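Local atomic coordinates of HTH-type transcriptional activator ampR (Citrobacter freundii, PDB entry 3KOS), a protein that regulates expression of the AmpC beta-lactamase gene as a DNA-binding transcription factor of the LysR family, the chain here being its effector-binding domain. Residues I169-F173 and L174-D178; G25-F28 and P29-D33; A99-K103 and F104-R108. All coordinates share one frame; numbering follows the deposited sequence.

Interaction 1: I169-F173 and L174-D178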
ATOM      1  N   ILE A 169       7.681  -7.105  13.510  1.00 11.91           N
ATOM      2  CA  ILE A 169       6.318  -7.314  13.969  1.00 13.32           C
ATOM      3  C   ILE A 169       6.206  -8.658  14.681  1.00 13.37           C
ATOM      4  O   ILE A 169       6.971  -9.591  14.396  1.00 12.80           O
ATOM      5  CB  ILE A 169       5.306  -7.236  12.786  1.00 12.51           C
ATOM      6  CG1 ILE A 169       3.988  -6.608  13.243  1.00 17.73           C
ATOM      7  CG2 ILE A 169       5.057  -8.595  12.187  1.00 16.59           C
ATOM      8  CD1 ILE A 169       4.016  -5.097  13.292  1.00 13.26           C
ATOM      9  N   VAL A 170       5.235  -8.747  15.582  1.00 12.49           N
ATOM     10  CA  VAL A 170       5.008  -9.925  16.413  1.00 13.08           C
ATOM     11  C   VAL A 170       3.555 -10.398  16.307  1.00 12.04           C
ATOM     12  O   VAL A 170       2.645  -9.588  16.163  1.00 14.85           O
ATOM     13  CB  VAL A 170       5.299  -9.586  17.898  1.00 16.98           C
ATOM     14  CG1 VAL A 170       4.827 -10.692  18.816  1.00 22.83           C
ATOM     15  CG2 VAL A 170       6.784  -9.318  18.096  1.00 22.19           C
ATOM     16  N   GLN A 171       3.349 -11.709  16.382  1.00 13.52           N
ATOM     17  CA  GLN A 171       2.005 -12.279  16.410  1.00 13.98           C
ATOM     18  C   GLN A 171       1.758 -12.772  17.829  1.00 13.05           C
ATOM     19  O   GLN A 171       2.176 -13.872  18.180  1.00 16.30           O
ATOM     20  CB  GLN A 171       1.894 -13.444  15.419  1.00 12.06           C
ATOM     21  CG  GLN A 171       0.483 -14.045  15.285  1.00 12.49           C
ATOM     22  CD  GLN A 171       0.447 -15.341  14.477  1.00 18.51           C
ATOM     23  OE1 GLN A 171       1.348 -15.628  13.683  1.00 17.35           O
ATOM     24  NE2 GLN A 171      -0.593 -16.135  14.689  1.00 16.41           N
ATOM     25  N   PRO A 172       1.091 -11.959  18.655  1.00 13.04           N
ATOM     26  CA  PRO A 172       1.008 -12.341  20.072  1.00 17.14           C
ATOM     27  C   PRO A 172       0.151 -13.578  20.339  1.00 17.80           C
ATOM     28  O   PRO A 172       0.366 -14.243  21.355  1.00 19.62           O
ATOM     29  CB  PRO A 172       0.391 -11.109  20.735  1.00 16.06           C
ATOM     30  CG  PRO A 172      -0.304 -10.371  19.610  1.00 16.66           C
ATOM     31  CD  PRO A 172       0.553 -10.610  18.409  1.00 14.12           C
ATOM     32  N   PHE A 173      -0.800 -13.881  19.462  1.00 13.53           N
ATOM     33  CA  PHE A 173      -1.715 -14.997  19.702  1.00 15.17           C
ATOM     34  C   PHE A 173      -1.788 -15.983  18.546  1.00 15.79           C
ATOM     35  O   PHE A 173      -1.658 -15.606  17.390  1.00 16.54           O
ATOM     36  CB  PHE A 173      -3.108 -14.474  20.044  1.00 14.30           C
ATOM     37  CG  PHE A 173      -3.117 -13.574  21.233  1.00 17.19           C
ATOM     38  CD1 PHE A 173      -2.890 -14.093  22.502  1.00 17.98           C
ATOM     39  CD2 PHE A 173      -3.308 -12.208  21.088  1.00 15.61           C
ATOM     40  CE1 PHE A 173      -2.870 -13.265  23.608  1.00 19.74           C
ATOM     41  CE2 PHE A 173      -3.292 -11.384  22.185  1.00 18.01           C
ATOM     42  CZ  PHE A 173      -3.070 -11.912  23.450  1.00 18.31           C
ATOM     43  N   LEU A 174      -2.009 -17.251  18.876  1.00 16.39           N
ATOM     44  CA  LEU A 174      -2.024 -18.316  17.886  1.00 17.77           C
ATOM     45  C   LEU A 174      -3.297 -18.324  17.048  1.00 17.60           C
ATOM     46  O   LEU A 174      -3.279 -18.750  15.895  1.00 17.70           O
ATOM     47  CB  LEU A 174      -1.867 -19.671  18.574  1.00 20.84           C
ATOM     48  CG  LEU A 174      -0.497 -19.920  19.197  1.00 31.53           C
ATOM     49  CD1 LEU A 174      -0.448 -21.299  19.856  1.00 32.00           C
ATOM     50  CD2 LEU A 174       0.586 -19.785  18.137  1.00 30.13           C
ATOM     51  N   THR A 175      -4.401 -17.874  17.637  1.00 14.66           N
ATOM     52  CA  THR A 175      -5.706 -17.990  16.991  1.00 17.46           C
ATOM     53  C   THR A 175      -5.818 -17.146  15.732  1.00 16.85           C
ATOM     54  O   THR A 175      -5.491 -15.962  15.734  1.00 12.68           O
ATOM     55  CB  THR A 175      -6.864 -17.624  17.947  1.00 19.40           C
ATOM     56  OG1 THR A 175      -6.861 -18.517  19.065  1.00 18.65           O
ATOM     57  CG2 THR A 175      -8.203 -17.733  17.226  1.00 17.90           C
ATOM     58  N   GLN A 176      -6.285 -17.775  14.657  1.00 17.11           N
ATOM     59  CA  GLN A 176      -6.447 -17.101  13.378  1.00 16.69           C
ATOM     60  C   GLN A 176      -7.874 -17.264  12.866  1.00 20.99           C
ATOM     61  O   GLN A 176      -8.529 -18.261  13.165  1.00 22.05           O
ATOM     62  CB  GLN A 176      -5.507 -17.711  12.351  1.00 18.23           C
ATOM     63  CG  GLN A 176      -4.056 -17.734  12.744  1.00 15.75           C
ATOM     64  CD  GLN A 176      -3.226 -18.459  11.722  1.00 22.06           C
ATOM     65  OE1 GLN A 176      -2.358 -17.869  11.079  1.00 24.19           O
ATOM     66  NE2 GLN A 176      -3.503 -19.747  11.544  1.00 21.58           N
ATOM     67  N   ILE A 177      -8.347 -16.301  12.078  1.00 16.23           N
ATOM     68  CA  ILE A 177      -9.668 -16.405  11.456  1.00 16.78           C
ATOM     69  C   ILE A 177      -9.559 -16.335   9.931  1.00 19.04           C
ATOM     70  O   ILE A 177      -8.593 -15.792   9.395  1.00 13.63           O
ATOM     71  CB  ILE A 177     -10.642 -15.318  11.958  1.00 17.37           C
ATOM     72  CG1 ILE A 177     -10.080 -13.916  11.704  1.00 15.91           C
ATOM     73  CG2 ILE A 177     -10.943 -15.506  13.448  1.00 20.63           C
ATOM     74  CD1 ILE A 177     -11.051 -12.784  12.036  1.00 17.51           C
ATOM     75  N   ASP A 178     -10.560 -16.882   9.244  1.00 16.31           N
ATOM     76  CA  ASP A 178     -10.607 -16.886   7.785  1.00 15.75           C
ATOM     77  C   ASP A 178     -11.762 -16.017   7.316  1.00 17.25           C
ATOM     78  O   ASP A 178     -12.925 -16.371   7.503  1.00 17.23           O
ATOM     79  CB  ASP A 178     -10.783 -18.324   7.284  1.00 18.05           C
ATOM     80  CG  ASP A 178     -10.872 -18.428   5.765  1.00 19.46           C
ATOM     81  OD1 ASP A 178     -10.968 -17.399   5.065  1.00 17.95           O
ATOM     82  OD2 ASP A 178     -10.851 -19.572   5.262  1.00 29.23           O
TER
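Gln-171 reaches with its amide along the bend where Phe-173 passes into Leu-174. The bend belongs to the irregular loop between helix 161-165 and strand 181-187 in the effector-binding domain of this LysR-type regulator. CG of Gln-171 stands anti to the backbone N (chi1 -175°) and the chain runs on extended, which carries NE2 to Phe-173 O at 3.0 Å. This hydrogen bond is somewhat bent, with 142° at the hydrogen, and the donor is tilted from the carbonyl plane. A looser polar approach, without a bond, brings Gln-171 NE2 to 3.9 Å from Leu-174 O. Ser-84 OG of strand 73-86 lies against two carbonyls of the loop, bonded to Thr-175 O and only weakly to Phe-173 O. Thr-175 O is also bonded by Trp-118 NE1, while Thr-175 OG1 bonds a glycerol.

The remaining contacts are packing. Gln-171 NE2 lies 4.3 Å from Gln-176 CG. The Phe-173 ring swings away from the bend to rest on Ile-95 and Pro-98. Over one face of that ring sits Pro-172 CB, 3.8 Å above the plane and displaced toward the rim.

Interaction 2: G25-F28 and P29-D33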
ATOM      1  N   GLY A  25       4.150 -10.137  -0.294  1.00  9.14           N
ATOM      2  CA  GLY A  25       4.251 -11.217   0.668  1.00 10.06           C
ATOM      3  C   GLY A  25       4.404 -12.594   0.060  1.00 11.87           C
ATOM      4  O   GLY A  25       4.758 -13.538   0.762  1.00 14.48           O
ATOM      5  N   CYS A  26       4.149 -12.711  -1.237  1.00  9.19           N
ATOM      6  CA  CYS A  26       4.164 -14.026  -1.882  1.00  9.42           C
ATOM      7  C   CYS A  26       4.764 -14.039  -3.293  1.00 12.34           C
ATOM      8  O   CYS A  26       5.730 -14.757  -3.559  1.00 12.18           O
ATOM      9  CB  CYS A  26       2.748 -14.611  -1.900  1.00  8.84           C
ATOM     10  SG  CYS A  26       2.622 -16.279  -2.630  1.00 15.70           S
ATOM     11  N   LEU A  27       4.191 -13.260  -4.207  1.00  9.88           N
ATOM     12  CA  LEU A  27       4.552 -13.381  -5.621  1.00  8.19           C
ATOM     13  C   LEU A  27       5.957 -12.903  -5.973  1.00  9.06           C
ATOM     14  O   LEU A  27       6.685 -13.584  -6.692  1.00 10.26           O
ATOM     15  CB  LEU A  27       3.529 -12.653  -6.499  1.00  7.07           C
ATOM     16  CG  LEU A  27       3.759 -12.804  -8.000  1.00 10.80           C
ATOM     17  CD1 LEU A  27       3.690 -14.289  -8.384  1.00 10.95           C
ATOM     18  CD2 LEU A  27       2.730 -11.977  -8.766  1.00 12.92           C
ATOM     19  N   PHE A  28       6.332 -11.717  -5.508  1.00  8.59           N
ATOM     20  CA  PHE A  28       7.597 -11.129  -5.933  1.00  9.58           C
ATOM     21  C   PHE A  28       8.800 -12.025  -5.630  1.00 11.82           C
ATOM     22  O   PHE A  28       9.669 -12.194  -6.482  1.00 12.50           O
ATOM     23  CB  PHE A  28       7.787  -9.717  -5.352  1.00 12.21           C
ATOM     24  CG  PHE A  28       6.971  -8.656  -6.045  1.00 11.20           C
ATOM     25  CD1 PHE A  28       6.233  -8.953  -7.175  1.00 14.29           C
ATOM     26  CD2 PHE A  28       6.955  -7.347  -5.564  1.00 11.23           C
ATOM     27  CE1 PHE A  28       5.481  -7.968  -7.816  1.00 13.82           C
ATOM     28  CE2 PHE A  28       6.218  -6.368  -6.197  1.00 12.08           C
ATOM     29  CZ  PHE A  28       5.479  -6.670  -7.317  1.00 12.37           C
ATOM     30  N   PRO A  29       8.843 -12.618  -4.432  1.00 11.47           N
ATOM     31  CA  PRO A  29       9.974 -13.499  -4.131  1.00 16.06           C
ATOM     32  C   PRO A  29      10.026 -14.716  -5.061  1.00 16.29           C
ATOM     33  O   PRO A  29      11.093 -15.310  -5.226  1.00 17.97           O
ATOM     34  CB  PRO A  29       9.686 -13.955  -2.702  1.00 18.63           C
ATOM     35  CG  PRO A  29       8.856 -12.840  -2.107  1.00 18.57           C
ATOM     36  CD  PRO A  29       7.988 -12.382  -3.250  1.00 14.90           C
ATOM     37  N   LEU A  30       8.890 -15.073  -5.649  1.00 11.40           N
ATOM     38  CA  LEU A  30       8.817 -16.255  -6.515  1.00 13.51           C
ATOM     39  C   LEU A  30       9.012 -15.947  -7.994  1.00 16.02           C
ATOM     40  O   LEU A  30       9.103 -16.869  -8.810  1.00 15.17           O
ATOM     41  CB  LEU A  30       7.482 -16.967  -6.322  1.00 13.73           C
ATOM     42  CG  LEU A  30       7.267 -17.550  -4.927  1.00 15.23           C
ATOM     43  CD1 LEU A  30       5.845 -18.023  -4.755  1.00 18.43           C
ATOM     44  CD2 LEU A  30       8.254 -18.684  -4.684  1.00 24.70           C
ATOM     45  N   LEU A  31       9.086 -14.669  -8.356  1.00 13.25           N
ATOM     46  CA  LEU A  31       9.079 -14.326  -9.780  1.00 15.86           C
ATOM     47  C   LEU A  31      10.259 -14.911 -10.570  1.00 17.02           C
ATOM     48  O   LEU A  31      10.102 -15.284 -11.732  1.00 15.87           O
ATOM     49  CB  LEU A  31       8.967 -12.814 -10.001  1.00 14.25           C
ATOM     50  CG  LEU A  31       7.547 -12.249  -9.920  1.00 18.69           C
ATOM     51  CD1 LEU A  31       7.574 -10.757 -10.238  1.00 19.81           C
ATOM     52  CD2 LEU A  31       6.590 -12.992 -10.843  1.00 15.68           C
ATOM     53  N   SER A  32      11.433 -15.007  -9.953  1.00 15.92           N
ATOM     54  CA  SER A  32      12.582 -15.533 -10.681  1.00 17.98           C
ATOM     55  C   SER A  32      12.369 -17.009 -11.021  1.00 14.84           C
ATOM     56  O   SER A  32      12.862 -17.487 -12.041  1.00 19.25           O
ATOM     57  CB  SER A  32      13.897 -15.313  -9.918  1.00 16.67           C
ATOM     58  OG  SER A  32      13.954 -16.119  -8.761  1.00 24.70           O
ATOM     59  N   ASP A  33      11.625 -17.724 -10.182  1.00 13.75           N
ATOM     60  CA  ASP A  33      11.283 -19.111 -10.488  1.00 17.04           C
ATOM     61  C   ASP A  33      10.342 -19.172 -11.689  1.00 16.39           C
ATOM     62  O   ASP A  33      10.463 -20.068 -12.525  1.00 13.64           O
ATOM     63  CB  ASP A  33      10.648 -19.816  -9.295  1.00 17.62           C
ATOM     64  CG  ASP A  33      10.489 -21.311  -9.524  1.00 18.64           C
ATOM     65  OD1 ASP A  33      11.527 -21.998  -9.623  1.00 21.38           O
ATOM     66  OD2 ASP A  33       9.343 -21.800  -9.603  1.00 18.41           O
TER
HETATM   67  O   HOH W   1      11.882 -13.173  -7.684  1.00 20.07           O
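The Phe-28 ring is met by Leu-31 one turn further along the helix, with Phe-28 CD1 and Leu-31 CD1 3.8 Å apart. The two side chains lie side by side and point the same way; both touch Ile-45 of strand 41-48, and both pack on Met-134 of the second subunit. The pyrrolidine ring of Pro-29 approaches the preceding turn through CD, 3.3 Å from Cys-26 O. With its CG anti to the backbone N (chi1 -176°), Leu-27 sends its branch across Leu-31, Leu-27 CG meeting Leu-31 CD2 at 4.0 Å.

These residues sit on helix 20-37, the crossover of the beta-alpha-beta unit formed with strands 12-19 and 41-48. A wider pi-type turn spans 25-27, and the helix is kinked: Pro-29 N has no hydrogen to give, and the N atoms of Ser-32 and Asp-33 also lack a regular bond to the preceding turn. Leu-30 N bonds Leu-27 O at 2.9 Å, bent to 136°, whereas Leu-31 N reaches Phe-28 O at a straighter 166° yet arrives above the carbonyl plane. A water bridges where a direct bond from Ser-32 N to Phe-28 O would lie, donating to that oxygen at 2.7 Å. On the flank facing helix 194-209, Leu-30 CD1 packs 4.2 Å from Cys-26 SG, and Asp-33 OD2 bonds Trp-202 NE1.

Interaction 3: A99-K103 and F104-R108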
ATOM      1  N   ALA A  99      -7.734  -9.362  25.766  1.00 20.93           N
ATOM      2  CA  ALA A  99      -8.328  -8.107  26.217  1.00 20.37           C
ATOM      3  C   ALA A  99      -7.309  -6.961  26.230  1.00 18.29           C
ATOM      4  O   ALA A  99      -7.670  -5.793  26.060  1.00 18.62           O
ATOM      5  CB  ALA A  99      -8.967  -8.279  27.596  1.00 25.37           C
ATOM      6  N   ASP A 100      -6.040  -7.300  26.426  1.00 16.52           N
ATOM      7  CA  ASP A 100      -4.976  -6.301  26.473  1.00 19.54           C
ATOM      8  C   ASP A 100      -4.814  -5.558  25.145  1.00 18.73           C
ATOM      9  O   ASP A 100      -4.274  -4.456  25.106  1.00 18.04           O
ATOM     10  CB  ASP A 100      -3.641  -6.951  26.855  1.00 18.10           C
ATOM     11  CG  ASP A 100      -3.590  -7.372  28.319  1.00 22.75           C
ATOM     12  OD1 ASP A 100      -4.348  -6.811  29.134  1.00 23.02           O
ATOM     13  OD2 ASP A 100      -2.787  -8.266  28.647  1.00 22.25           O
ATOM     14  N   ILE A 101      -5.265  -6.172  24.056  1.00 17.78           N
ATOM     15  CA  ILE A 101      -5.202  -5.528  22.748  1.00 15.84           C
ATOM     16  C   ILE A 101      -5.906  -4.174  22.811  1.00 17.33           C
ATOM     17  O   ILE A 101      -5.488  -3.206  22.162  1.00 17.06           O
ATOM     18  CB  ILE A 101      -5.819  -6.419  21.652  1.00 16.43           C
ATOM     19  CG1 ILE A 101      -4.896  -7.609  21.374  1.00 16.74           C
ATOM     20  CG2 ILE A 101      -6.059  -5.618  20.372  1.00 15.24           C
ATOM     21  CD1 ILE A 101      -5.507  -8.702  20.493  1.00 16.59           C
ATOM     22  N   LEU A 102      -6.957  -4.103  23.625  1.00 16.68           N
ATOM     23  CA  LEU A 102      -7.796  -2.910  23.709  1.00 17.22           C
ATOM     24  C   LEU A 102      -7.162  -1.753  24.487  1.00 17.32           C
ATOM     25  O   LEU A 102      -7.753  -0.677  24.615  1.00 19.12           O
ATOM     26  CB  LEU A 102      -9.180  -3.267  24.262  1.00 18.86           C
ATOM     27  CG  LEU A 102      -9.902  -4.304  23.406  1.00 20.58           C
ATOM     28  CD1 LEU A 102     -11.230  -4.716  24.014  1.00 24.83           C
ATOM     29  CD2 LEU A 102     -10.102  -3.756  21.995  1.00 20.52           C
ATOM     30  N   LYS A 103      -5.954  -1.965  24.991  1.00 17.54           N
ATOM     31  CA  LYS A 103      -5.176  -0.855  25.521  1.00 17.59           C
ATOM     32  C   LYS A 103      -4.816   0.091  24.385  1.00 21.03           C
ATOM     33  O   LYS A 103      -4.553   1.270  24.608  1.00 18.98           O
ATOM     34  CB  LYS A 103      -3.883  -1.360  26.151  1.00 18.06           C
ATOM     35  CG  LYS A 103      -4.046  -2.129  27.440  1.00 21.04           C
ATOM     36  CD  LYS A 103      -2.694  -2.706  27.823  1.00 19.68           C
ATOM     37  CE  LYS A 103      -2.754  -3.506  29.100  1.00 27.04           C
ATOM     38  NZ  LYS A 103      -1.393  -4.010  29.430  1.00 24.46           N
ATOM     39  N   PHE A 104      -4.808  -0.437  23.162  1.00 17.28           N
ATOM     40  CA  PHE A 104      -4.305   0.307  22.007  1.00 15.00           C
ATOM     41  C   PHE A 104      -5.371   0.540  20.941  1.00 15.08           C
ATOM     42  O   PHE A 104      -6.411  -0.119  20.942  1.00 14.40           O
ATOM     43  CB  PHE A 104      -3.101  -0.424  21.416  1.00 15.03           C
ATOM     44  CG  PHE A 104      -2.054  -0.753  22.435  1.00 15.88           C
ATOM     45  CD1 PHE A 104      -1.198   0.226  22.899  1.00 18.13           C
ATOM     46  CD2 PHE A 104      -1.949  -2.027  22.953  1.00 19.44           C
ATOM     47  CE1 PHE A 104      -0.242  -0.065  23.853  1.00 19.62           C
ATOM     48  CE2 PHE A 104      -0.991  -2.325  23.906  1.00 21.00           C
ATOM     49  CZ  PHE A 104      -0.141  -1.340  24.356  1.00 20.65           C
ATOM     50  N   PRO A 105      -5.128   1.501  20.036  1.00 15.27           N
ATOM     51  CA  PRO A 105      -6.061   1.689  18.922  1.00 13.59           C
ATOM     52  C   PRO A 105      -6.028   0.457  18.031  1.00 13.21           C
ATOM     53  O   PRO A 105      -5.050  -0.280  18.059  1.00 12.10           O
ATOM     54  CB  PRO A 105      -5.477   2.893  18.172  1.00 15.59           C
ATOM     55  CG  PRO A 105      -4.645   3.607  19.187  1.00 18.92           C
ATOM     56  CD  PRO A 105      -4.071   2.529  20.055  1.00 15.67           C
ATOM     57  N   LEU A 106      -7.085   0.241  17.261  1.00 12.61           N
ATOM     58  CA  LEU A 106      -7.157  -0.920  16.394  1.00 12.81           C
ATOM     59  C   LEU A 106      -6.970  -0.502  14.945  1.00 12.58           C
ATOM     60  O   LEU A 106      -7.430   0.556  14.531  1.00 12.92           O
ATOM     61  CB  LEU A 106      -8.489  -1.644  16.579  1.00 13.79           C
ATOM     62  CG  LEU A 106      -8.767  -2.179  17.996  1.00 14.25           C
ATOM     63  CD1 LEU A 106     -10.171  -2.754  18.087  1.00 15.63           C
ATOM     64  CD2 LEU A 106      -7.730  -3.228  18.387  1.00 11.38           C
ATOM     65  N   LEU A 107      -6.283  -1.339  14.179  1.00 10.62           N
ATOM     66  CA  LEU A 107      -6.107  -1.114  12.754  1.00 10.54           C
ATOM     67  C   LEU A 107      -6.839  -2.236  12.044  1.00  8.48           C
ATOM     68  O   LEU A 107      -6.685  -3.406  12.409  1.00  9.40           O
ATOM     69  CB  LEU A 107      -4.616  -1.170  12.374  1.00  8.85           C
ATOM     70  CG  LEU A 107      -3.660  -0.399  13.298  1.00 12.42           C
ATOM     71  CD1 LEU A 107      -2.213  -0.516  12.828  1.00 11.03           C
ATOM     72  CD2 LEU A 107      -4.047   1.062  13.432  1.00 10.97           C
ATOM     73  N   ARG A 108      -7.633  -1.886  11.039  1.00  9.84           N
ATOM     74  CA  ARG A 108      -8.373  -2.891  10.280  1.00 13.29           C
ATOM     75  C   ARG A 108      -8.519  -2.495   8.815  1.00 13.01           C
ATOM     76  O   ARG A 108      -8.199  -1.371   8.431  1.00  9.98           O
ATOM     77  CB  ARG A 108      -9.753  -3.122  10.894  1.00 15.50           C
ATOM     78  CG  ARG A 108     -10.680  -1.926  10.823  1.00 20.68           C
ATOM     79  CD  ARG A 108     -12.114  -2.379  11.056  1.00 24.22           C
ATOM     80  NE  ARG A 108     -13.055  -1.273  11.179  1.00 26.06           N
ATOM     81  CZ  ARG A 108     -13.639  -0.659  10.155  1.00 23.14           C
ATOM     82  NH1 ARG A 108     -13.372  -1.016   8.910  1.00 21.92           N
ATOM     83  NH2 ARG A 108     -14.492   0.328  10.381  1.00 29.64           N
TER
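Lys-103 CB sits over one face of the neighbouring Phe-104 ring, 3.9 Å from its centroid and 18° off the normal, a CH-pi contact between adjacent residues. The ring reaches it because CG of Phe-104 is set beside its own backbone N (chi1 -52°), turning the phenyl back along the incoming chain. The lysine leaves the ring after CB: its chain, extended beyond CG, carries NZ away to Gln-94 O.

Leu-106 spreads its two methyls between two residues of the turn. Its CG lies anti to its carbonyl carbon (chi1 -61°), while CG2 of Ile-101 is anti to the backbone N; Leu-106 CD2 then touches Ile-101 CG2 at a close 3.5 Å, the side chains crossing at about a right angle. Leu-106 CD1 lies 4.0 Å from Leu-102 CD2.

The backbone itself closes through successive bonds three residues apart, Leu-102 N to Ala-99 O, Lys-103 N to Asp-100 O and Phe-104 N to Ile-101 O, the last arriving above the carbonyl plane. The turn feeds directly into strand 106-109, which pairs in parallel with strand 133-136. Helix 114-121 covers the apolar patch, with Trp-118 and Met-119 against Ile-101 and Trp-115 against Leu-106.

Read from the N terminus, the order is interaction 2, interaction 3, interaction 1; each is local, so none nests in or crosses another. Interaction 2 lies at an irregular, kinked part of helix 20-37, within the crossover between strands 12-19 and 41-48. Interaction 3 follows about 32 Å away, centre to centre and on the opposite side of the chain's centre, turning the chain into strand 106-109. Interaction 1 comes last, in the loop that leads from helix 161-165 toward strand 181-187. It touches interaction 3, Phe-173 CE2 lying 3.9 Å from Ile-101 CD1, which joins two distant loops. Interaction 2 touches neither; its nearest atoms are about 12 Å from those of interaction 1.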